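Local atomic coordinates of extracellular ligand-binding receptor (Rhodopseudomonas palustris, PDB entry 3SG0), a protein that probably serves as a solute-binding protein for transport, binding small aromatic acids such as benzoylformate between its two lobes. Residues 25-30 / 60-65; 33-38 / 70-75; 89-94 / 335-340. One frame throughout, in Å; residues are numbered along the deposited sequence. Where two conformers were deposited one is given.

Contact 1: 25-30 / 60-65; sequences QAEIKI and GEKVTY
Ile28, Lys29 and Ile30 run beside Val63, Thr64 and Tyr65 as paired parallel strands, and the bonding alternates as parallel pairing demands. Ile28 N donates to Lys62 O, Ile28 O accepts from Thr64 N, and Ile30 N returns to Thr64 O, each at 2.9 Å between the named atoms. The first of these is the most bent, with 146° at its hydrogen where strand 28-34 is just beginning. Between the N-H bonds lie CA-H...O contacts, among them Val63 CA to Ile28 O at 3.3 Å.

A side-chain bond extends the polar pairing on the face that carries Lys29 and Thr64. Glu27 lays its bent chain against Lys62 and Thr64: CG sits between its own N and carbonyl carbon (chi1 74°), and a second bend follows at chi2. OE1 then accepts from Thr64 OG1 at 2.7 Å through its anti lone pair. Lys62 brings CE against Glu27 CG and CD, but its NZ stays 4.3 Å from Glu27 OE1, so any attraction between the charges falls short of a salt bridge. Just before strand 28-34 a water donates to both Ala26 O and Glu61 OE1.

On the face of Ile28, Val63, Ile30 and Tyr65 the contacts are mostly between carbons. Ile30 CG1 meets Val63 CG1, while Ile30 CB lies 3.6 Å from Tyr65 CD1, the two side chains side by side and pointing the same way. The Ile28 and Glu61 side chains cross at about a right angle, with Ile28 CD1 3.7 Å from Glu61 CB.

Strand 28-34 lies between strands 61-69 and 92-94 in the parallel part of a Rossmann-like sheet. Helix 306-328 covers the isoleucine face, with Ile322 on Ile28 and Met315 on Ile30 and Tyr65, while Tyr65 OH bonds to Pro55 O.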
loop_
_atom_site.group_PDB
_atom_site.type_symbol
_atom_site.label_atom_id
_atom_site.label_comp_id
_atom_site.label_asym_id
_atom_site.label_seq_id
_atom_site.Cartn_x
_atom_site.Cartn_y
_atom_site.Cartn_z
ATOM N N GLN A 25 16.119 12.763 -29.238
ATOM C CA GLN A 25 16.019 11.550 -28.433
ATOM C C GLN A 25 14.972 11.702 -27.332
ATOM O O GLN A 25 14.807 12.782 -26.763
ATOM C CB GLN A 25 17.374 11.199 -27.835
ATOM N N ALA A 26 14.266 10.615 -27.035
ATOM C CA ALA A 26 13.247 10.628 -25.991
ATOM C C ALA A 26 13.859 10.923 -24.626
ATOM O O ALA A 26 14.955 10.459 -24.315
ATOM C CB ALA A 26 12.501 9.297 -25.956
ATOM N N GLU A 27 13.146 11.709 -23.824
ATOM C CA GLU A 27 13.506 11.927 -22.431
ATOM C C GLU A 27 13.053 10.693 -21.666
ATOM O O GLU A 27 12.497 9.778 -22.264
ATOM C CB GLU A 27 12.811 13.176 -21.889
ATOM C CG GLU A 27 11.313 13.017 -21.609
ATOM C CD GLU A 27 10.422 13.330 -22.802
ATOM O OE1 GLU A 27 9.263 13.745 -22.579
ATOM O OE2 GLU A 27 10.867 13.159 -23.956
ATOM N N ILE A 28 13.279 10.664 -20.356
ATOM C CA ILE A 28 12.774 9.567 -19.536
ATOM C C ILE A 28 11.273 9.756 -19.348
ATOM O O ILE A 28 10.810 10.866 -19.073
ATOM C CB ILE A 28 13.489 9.518 -18.184
ATOM C CG1 ILE A 28 14.978 9.224 -18.395
ATOM C CG2 ILE A 28 12.858 8.467 -17.293
ATOM C CD1 ILE A 28 15.824 9.369 -17.148
ATOM N N LYS A 29 10.511 8.679 -19.505
ATOM C CA LYS A 29 9.053 8.755 -19.400
ATOM C C LYS A 29 8.545 7.756 -18.387
ATOM O O LYS A 29 8.922 6.582 -18.416
ATOM C CB LYS A 29 8.410 8.487 -20.754
ATOM C CG LYS A 29 8.750 9.510 -21.818
ATOM C CD LYS A 29 8.068 9.154 -23.122
ATOM C CE LYS A 29 8.258 10.237 -24.164
ATOM N NZ LYS A 29 7.399 9.986 -25.357
ATOM N N ILE A 30 7.709 8.230 -17.471
ATOM C CA ILE A 30 7.180 7.404 -16.397
ATOM C C ILE A 30 5.663 7.423 -16.512
ATOM O O ILE A 30 5.056 8.504 -16.516
ATOM C CB ILE A 30 7.567 7.974 -15.020
ATOM C CG1 ILE A 30 9.082 8.171 -14.892
ATOM C CG2 ILE A 30 7.008 7.107 -13.903
ATOM C CD1 ILE A 30 9.885 6.909 -14.876
ATOM N N GLY A 60 20.670 13.831 -15.197
ATOM C CA GLY A 60 20.912 14.786 -16.264
ATOM C C GLY A 60 19.883 14.750 -17.380
ATOM O O GLY A 60 19.980 15.505 -18.350
ATOM N N GLU A 61 18.890 13.876 -17.244
ATOM C CA GLU A 61 17.851 13.739 -18.254
ATOM C C GLU A 61 16.530 14.282 -17.747
ATOM O O GLU A 61 16.192 14.122 -16.570
ATOM C CB GLU A 61 17.655 12.267 -18.622
ATOM C CG GLU A 61 18.849 11.614 -19.286
ATOM C CD GLU A 61 19.030 12.060 -20.718
ATOM O OE1 GLU A 61 18.011 12.311 -21.399
ATOM O OE2 GLU A 61 20.191 12.163 -21.163
ATOM N N LYS A 62 15.772 14.905 -18.639
ATOM C CA LYS A 62 14.419 15.322 -18.304
ATOM C C LYS A 62 13.546 14.097 -18.066
ATOM O O LYS A 62 13.728 13.062 -18.710
ATOM C CB LYS A 62 13.819 16.181 -19.421
ATOM C CG LYS A 62 12.435 16.727 -19.089
ATOM C CD LYS A 62 11.897 17.652 -20.174
ATOM C CE LYS A 62 11.440 16.879 -21.400
ATOM N NZ LYS A 62 10.684 17.750 -22.343
ATOM N N VAL A 63 12.607 14.225 -17.137
ATOM C CA VAL A 63 11.658 13.163 -16.838
ATOM C C VAL A 63 10.257 13.727 -17.014
ATOM O O VAL A 63 9.945 14.798 -16.486
ATOM C CB VAL A 63 11.814 12.666 -15.392
ATOM C CG1 VAL A 63 10.839 11.524 -15.103
ATOM C CG2 VAL A 63 13.245 12.221 -15.130
ATOM N N THR A 64 9.425 13.021 -17.774
ATOM C CA THR A 64 8.039 13.404 -17.987
ATOM C C THR A 64 7.139 12.318 -17.402
ATOM O O THR A 64 7.367 11.126 -17.635
ATOM C CB THR A 64 7.746 13.531 -19.482
ATOM O OG1 THR A 64 8.604 14.532 -20.051
ATOM C CG2 THR A 64 6.289 13.917 -19.713
ATOM N N TYR A 65 6.115 12.732 -16.659
ATOM C CA TYR A 65 5.170 11.819 -16.030
ATOM C C TYR A 65 3.845 11.862 -16.767
ATOM O O TYR A 65 3.367 12.938 -17.141
ATOM C CB TYR A 65 4.955 12.218 -14.571
ATOM C CG TYR A 65 6.237 12.181 -13.778
ATOM C CD1 TYR A 65 6.681 10.996 -13.211
ATOM C CD2 TYR A 65 7.025 13.317 -13.621
ATOM C CE1 TYR A 65 7.859 10.938 -12.503
ATOM C CE2 TYR A 65 8.214 13.266 -12.909
ATOM C CZ TYR A 65 8.622 12.071 -12.352
ATOM O OH TYR A 65 9.799 11.992 -11.642
HETATM O O HOH W 1 17.325 11.815 -23.960
#

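Contact 2: 33-38 / 70-75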
loop_
_atom_site.group_PDB
_atom_site.type_symbol
_atom_site.label_atom_id
_atom_site.label_comp_id
_atom_site.label_asym_id
_atom_site.label_seq_id
_atom_site.Cartn_x
_atom_site.Cartn_y
_atom_site.Cartn_z
ATOM N N THR A 33 -0.724 4.766 -13.313
ATOM C CA THR A 33 -2.165 4.578 -13.217
ATOM C C THR A 33 -2.509 4.441 -11.747
ATOM O O THR A 33 -1.856 3.695 -11.007
ATOM C CB THR A 33 -2.656 3.383 -14.073
ATOM O OG1 THR A 33 -4.091 3.319 -14.047
ATOM C CG2 THR A 33 -2.060 2.054 -13.626
HETATM N N MSE A 34 -3.507 5.206 -11.308
HETATM C CA MSE A 34 -3.888 5.209 -9.900
HETATM C C MSE A 34 -5.391 5.314 -9.769
HETATM O O MSE A 34 -6.079 5.789 -10.683
HETATM C CB MSE A 34 -3.223 6.360 -9.148
HETATM C CG MSE A 34 -3.640 7.743 -9.628
HETATM SE SE MSE A 34 -2.458 8.520 -11.005
HETATM C CE MSE A 34 -0.971 8.944 -9.817
ATOM N N SER A 35 -5.897 4.867 -8.627
ATOM C CA SER A 35 -7.335 4.842 -8.387
ATOM C C SER A 35 -7.787 6.158 -7.762
ATOM O O SER A 35 -8.078 6.236 -6.578
ATOM C CB SER A 35 -7.708 3.650 -7.500
ATOM O OG SER A 35 -7.217 2.426 -8.042
ATOM N N ALA A 36 -7.791 7.209 -8.571
ATOM C CA ALA A 36 -8.108 8.553 -8.093
ATOM C C ALA A 36 -9.603 8.778 -7.885
ATOM O O ALA A 36 -9.999 9.745 -7.239
ATOM C CB ALA A 36 -7.522 9.606 -9.029
ATOM N N SER A 37 -10.427 7.890 -8.425
ATOM C CA SER A 37 -11.864 7.892 -8.182
ATOM C C SER A 37 -12.285 6.445 -7.938
ATOM O O SER A 37 -11.477 5.520 -8.082
ATOM C CB SER A 37 -12.630 8.512 -9.352
ATOM O OG SER A 37 -12.331 7.859 -10.569
ATOM N N GLY A 38 -13.536 6.238 -7.538
ATOM C CA GLY A 38 -13.994 4.923 -7.124
ATOM C C GLY A 38 -13.670 4.678 -5.663
ATOM O O GLY A 38 -13.207 5.576 -4.965
ATOM N N ASP A 70 -7.550 5.231 -13.054
ATOM C CA ASP A 70 -8.170 3.962 -13.433
ATOM C C ASP A 70 -9.503 3.700 -12.739
ATOM O O ASP A 70 -10.094 2.644 -12.929
ATOM C CB ASP A 70 -7.221 2.769 -13.243
ATOM C CG ASP A 70 -6.669 2.671 -11.840
ATOM O OD1 ASP A 70 -7.447 2.762 -10.858
ATOM O OD2 ASP A 70 -5.434 2.476 -11.725
ATOM N N GLU A 71 -9.975 4.653 -11.938
ATOM C CA GLU A 71 -11.330 4.586 -11.385
ATOM C C GLU A 71 -11.513 3.394 -10.451
ATOM O O GLU A 71 -12.642 2.985 -10.188
ATOM C CB GLU A 71 -12.384 4.586 -12.502
ATOM C CG GLU A 71 -12.310 5.850 -13.318
ATOM C CD GLU A 71 -13.359 5.961 -14.402
ATOM O OE1 GLU A 71 -14.218 5.058 -14.534
ATOM O OE2 GLU A 71 -13.309 6.982 -15.124
ATOM N N SER A 72 -10.417 2.849 -9.925
ATOM C CA SER A 72 -10.475 1.632 -9.097
ATOM C C SER A 72 -10.968 0.423 -9.896
ATOM O O SER A 72 -11.492 -0.526 -9.315
ATOM C CB SER A 72 -11.376 1.813 -7.860
ATOM O OG SER A 72 -11.056 2.976 -7.109
ATOM N N ASP A 73 -10.780 0.448 -11.214
ATOM C CA ASP A 73 -11.315 -0.593 -12.079
ATOM C C ASP A 73 -10.195 -1.334 -12.798
ATOM O O ASP A 73 -9.400 -0.734 -13.521
ATOM C CB ASP A 73 -12.285 0.006 -13.094
ATOM C CG ASP A 73 -12.875 -1.034 -14.008
ATOM O OD1 ASP A 73 -13.729 -1.812 -13.534
ATOM O OD2 ASP A 73 -12.483 -1.082 -15.192
ATOM N N PRO A 74 -10.115 -2.662 -12.591
ATOM C CA PRO A 74 -9.018 -3.406 -13.229
ATOM C C PRO A 74 -9.000 -3.292 -14.753
ATOM O O PRO A 74 -7.927 -3.223 -15.347
ATOM C CB PRO A 74 -9.268 -4.856 -12.794
ATOM C CG PRO A 74 -10.067 -4.738 -11.519
ATOM C CD PRO A 74 -10.934 -3.519 -11.714
ATOM N N THR A 75 -10.165 -3.252 -15.387
ATOM C CA THR A 75 -10.213 -3.156 -16.842
ATOM C C THR A 75 -9.630 -1.823 -17.313
ATOM O O THR A 75 -8.852 -1.762 -18.270
ATOM C CB THR A 75 -11.652 -3.331 -17.361
ATOM O OG1 THR A 75 -12.116 -4.644 -17.023
ATOM C CG2 THR A 75 -11.709 -3.157 -18.864
#
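Asp70 turns its carboxylate onto the end of strand 28-34, where Thr33 and Ser35 each donate a hydroxyl hydrogen bond to it. Its CG lies between its own N and carbonyl carbon (chi1 55°), 3.4 Å from Met34 O. OD2 takes Thr33 OG1 at 2.8 Å on the anti side, 20° out of the carboxylate plane, the two side chains crossing at about a right angle. OD1 takes Ser35 OG at 2.8 Å through its syn lone pair and Ser72 N through the anti one. With Ser96 OG also bonded to OD2, the carboxylate is gripped from several directions, which would probably stabilise its negative charge.

The Ser72 N bond makes an Asx turn, set within a type I' beta turn from Asp70 to Asp73 that leads into helix 74-86, where Asp73 is the N-cap, its OD2 bonded to Lys76 N. This is a strand-to-helix connection of a Rossmann-like lobe, at the end of the sheet nearest the bound benzoylformate; the side chain of Ser35 is about 8 Å from that ligand. Asp70 N donates to Met34 O at 2.8 Å.

Ser72 OG stands anti to its carbonyl carbon (chi1 -51°) and reaches across to Ser37 O, donating at 2.8 Å. It also receives Gly40 N. Ser37 OG lies 3.4 Å from Glu71 CG and bonds to Asp69 OD2.

Contact 3: 89-94 / 335-340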
loop_
_atom_site.group_PDB
_atom_site.type_symbol
_atom_site.label_atom_id
_atom_site.label_comp_id
_atom_site.label_asym_id
_atom_site.label_seq_id
_atom_site.Cartn_x
_atom_site.Cartn_y
_atom_site.Cartn_z
ATOM N N LYS A 89 5.350 4.555 -24.752
ATOM C CA LYS A 89 6.579 3.776 -24.595
ATOM C C LYS A 89 7.336 4.156 -23.324
ATOM O O LYS A 89 8.550 4.373 -23.328
ATOM C CB LYS A 89 7.454 3.894 -25.844
ATOM C CG LYS A 89 6.749 3.319 -27.068
ATOM C CD LYS A 89 7.569 3.406 -28.340
ATOM C CE LYS A 89 6.785 2.810 -29.504
ATOM N NZ LYS A 89 7.485 2.961 -30.809
ATOM N N VAL A 90 6.603 4.226 -22.222
ATOM C CA VAL A 90 7.204 4.639 -20.968
ATOM C C VAL A 90 8.315 3.691 -20.533
ATOM O O VAL A 90 8.280 2.483 -20.798
ATOM C CB VAL A 90 6.161 4.789 -19.845
ATOM C CG1 VAL A 90 5.149 5.860 -20.206
ATOM C CG2 VAL A 90 5.460 3.467 -19.551
ATOM N N ASP A 91 9.309 4.252 -19.861
ATOM C CA ASP A 91 10.422 3.462 -19.364
ATOM C C ASP A 91 10.081 2.666 -18.118
ATOM O O ASP A 91 10.668 1.606 -17.878
ATOM C CB ASP A 91 11.610 4.375 -19.093
ATOM C CG ASP A 91 12.083 5.064 -20.343
ATOM O OD1 ASP A 91 12.526 4.352 -21.265
ATOM O OD2 ASP A 91 11.989 6.311 -20.429
ATOM N N VAL A 92 9.152 3.195 -17.324
ATOM C CA VAL A 92 8.691 2.555 -16.102
ATOM C C VAL A 92 7.193 2.792 -15.985
ATOM O O VAL A 92 6.716 3.885 -16.307
ATOM C CB VAL A 92 9.374 3.157 -14.852
ATOM C CG1 VAL A 92 8.865 2.497 -13.578
ATOM C CG2 VAL A 92 10.891 3.033 -14.951
ATOM N N LEU A 93 6.459 1.783 -15.523
ATOM C CA LEU A 93 5.038 1.913 -15.213
ATOM C C LEU A 93 4.884 1.841 -13.712
ATOM O O LEU A 93 5.567 1.057 -13.064
ATOM C CB LEU A 93 4.266 0.767 -15.852
ATOM C CG LEU A 93 2.746 0.752 -15.713
ATOM C CD1 LEU A 93 2.099 2.050 -16.212
ATOM C CD2 LEU A 93 2.163 -0.452 -16.441
ATOM N N ILE A 94 3.998 2.661 -13.162
ATOM C CA ILE A 94 3.717 2.672 -11.736
ATOM C C ILE A 94 2.213 2.525 -11.535
ATOM O O ILE A 94 1.427 3.214 -12.196
ATOM C CB ILE A 94 4.225 3.974 -11.083
ATOM C CG1 ILE A 94 5.732 4.148 -11.353
ATOM C CG2 ILE A 94 3.890 3.991 -9.604
ATOM C CD1 ILE A 94 6.348 5.374 -10.699
ATOM N N GLU A 335 16.553 -1.871 -23.707
ATOM C CA GLU A 335 17.780 -2.051 -22.936
ATOM C C GLU A 335 17.821 -1.151 -21.696
ATOM O O GLU A 335 18.307 -1.552 -20.645
ATOM C CB GLU A 335 19.010 -1.819 -23.822
ATOM C CG GLU A 335 19.205 -2.872 -24.912
ATOM C CD GLU A 335 18.302 -2.690 -26.130
ATOM O OE1 GLU A 335 17.671 -1.624 -26.297
ATOM O OE2 GLU A 335 18.232 -3.633 -26.947
ATOM N N PHE A 336 17.310 0.070 -21.821
ATOM C CA PHE A 336 17.233 0.984 -20.684
ATOM C C PHE A 336 16.249 0.462 -19.636
ATOM O O PHE A 336 16.539 0.450 -18.441
ATOM C CB PHE A 336 16.827 2.372 -21.179
ATOM C CG PHE A 336 16.743 3.423 -20.104
ATOM C CD1 PHE A 336 17.889 3.923 -19.507
ATOM C CD2 PHE A 336 15.519 3.949 -19.735
ATOM C CE1 PHE A 336 17.806 4.906 -18.534
ATOM C CE2 PHE A 336 15.432 4.939 -18.775
ATOM C CZ PHE A 336 16.574 5.417 -18.171
ATOM N N ARG A 337 15.087 0.015 -20.094
ATOM C CA ARG A 337 14.098 -0.552 -19.184
ATOM C C ARG A 337 14.650 -1.780 -18.460
ATOM O O ARG A 337 14.415 -1.962 -17.271
ATOM C CB ARG A 337 12.823 -0.911 -19.934
ATOM C CG ARG A 337 12.187 0.282 -20.624
ATOM C CD ARG A 337 10.760 0.025 -21.043
ATOM N NE ARG A 337 10.598 -1.160 -21.874
ATOM C CZ ARG A 337 10.630 -1.163 -23.201
ATOM N NH1 ARG A 337 10.866 -0.042 -23.880
ATOM N NH2 ARG A 337 10.450 -2.306 -23.853
ATOM N N ALA A 338 15.372 -2.626 -19.187
ATOM C CA ALA A 338 15.944 -3.830 -18.598
ATOM C C ALA A 338 17.008 -3.463 -17.572
ATOM O O ALA A 338 17.148 -4.125 -16.549
ATOM C CB ALA A 338 16.522 -4.746 -19.677
ATOM N N ALA A 339 17.777 -2.410 -17.852
ATOM C CA ALA A 339 18.800 -1.965 -16.917
ATOM C C ALA A 339 18.159 -1.441 -15.635
ATOM O O ALA A 339 18.651 -1.692 -14.542
ATOM C CB ALA A 339 19.695 -0.909 -17.552
ATOM N N ILE A 340 17.057 -0.707 -15.757
ATOM C CA ILE A 340 16.339 -0.289 -14.555
ATOM C C ILE A 340 15.882 -1.504 -13.746
ATOM O O ILE A 340 16.057 -1.549 -12.529
ATOM C CB ILE A 340 15.144 0.617 -14.883
ATOM C CG1 ILE A 340 15.641 1.940 -15.476
ATOM C CG2 ILE A 340 14.314 0.875 -13.626
ATOM C CD1 ILE A 340 14.536 2.853 -15.937
HETATM O O HOH W 2 10.960 2.770 -23.007
#
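Phe336 CG stands anti to its backbone N (chi1 -179°), and the ring beyond it meets Asp91, whose own CG stands anti to its carbonyl carbon (chi1 -62°). The two flat groups meet at an 82° angle between planes. Asp91 CB and OD1 come to the edge of the ring rather than over it, OD1 lying 3.4 Å from Phe336 CD2. The positively polarised ring hydrogens would suit a carboxylate oxygen there.

Arg337 contributes its aliphatic part. CG lies 3.4 Å from Asp91 O and CD 3.5 Å from Val90 O, so methylene groups cover two backbone carbonyls. Asp91 O is buried without a hydrogen-bond partner in the model.

No direct hydrogen bond joins the two segments. A water instead accepts from Arg337 NH1, at the edge and in the plane of the guanidinium, and lies 2.8 Å from Asp91 OD1, linking opposite charges whose Asp91 OD1 and Arg337 NH1 atoms stand 5.4 Å apart. Further along, Val92 CG2 touches Ile340 CD1 at 3.8 Å, an apolar contact one helical turn after Phe336.

The polar ends of these residues join more of the lobe. Asp91 binds Gly332 N through OD1 and Lys29 N through OD2, while Arg337 NE donates to Lys113 O. Helix 334-344 packs at the start of strand 92-94, with Phe336 lying also on Ile28 of strand 28-34 and on Ala325 and Leu326 of helix 306-328.

In the fold
All three contacts draw on one sheet, in which strand 28-34 lies between strands 61-69 and 92-94. Contact 1 pairs the first two of these; contact 2 lies where both end, at the turn into helix 74-86 and toward the ligand. Their centres are about 25 Å apart and their segments alternate along the chain. Contact 3, its centre about 11 Å from that of contact 1, follows both in sequence and brings in helix 334-344 from 241 residues further on. Lys29 O and Asp91 N probably hydrogen-bond between contacts 1 and 3, as do Thr33 N and Ile94 O between 2 and 3. A late part of the chain thus returns to complete the lobe whose other end faces the pocket.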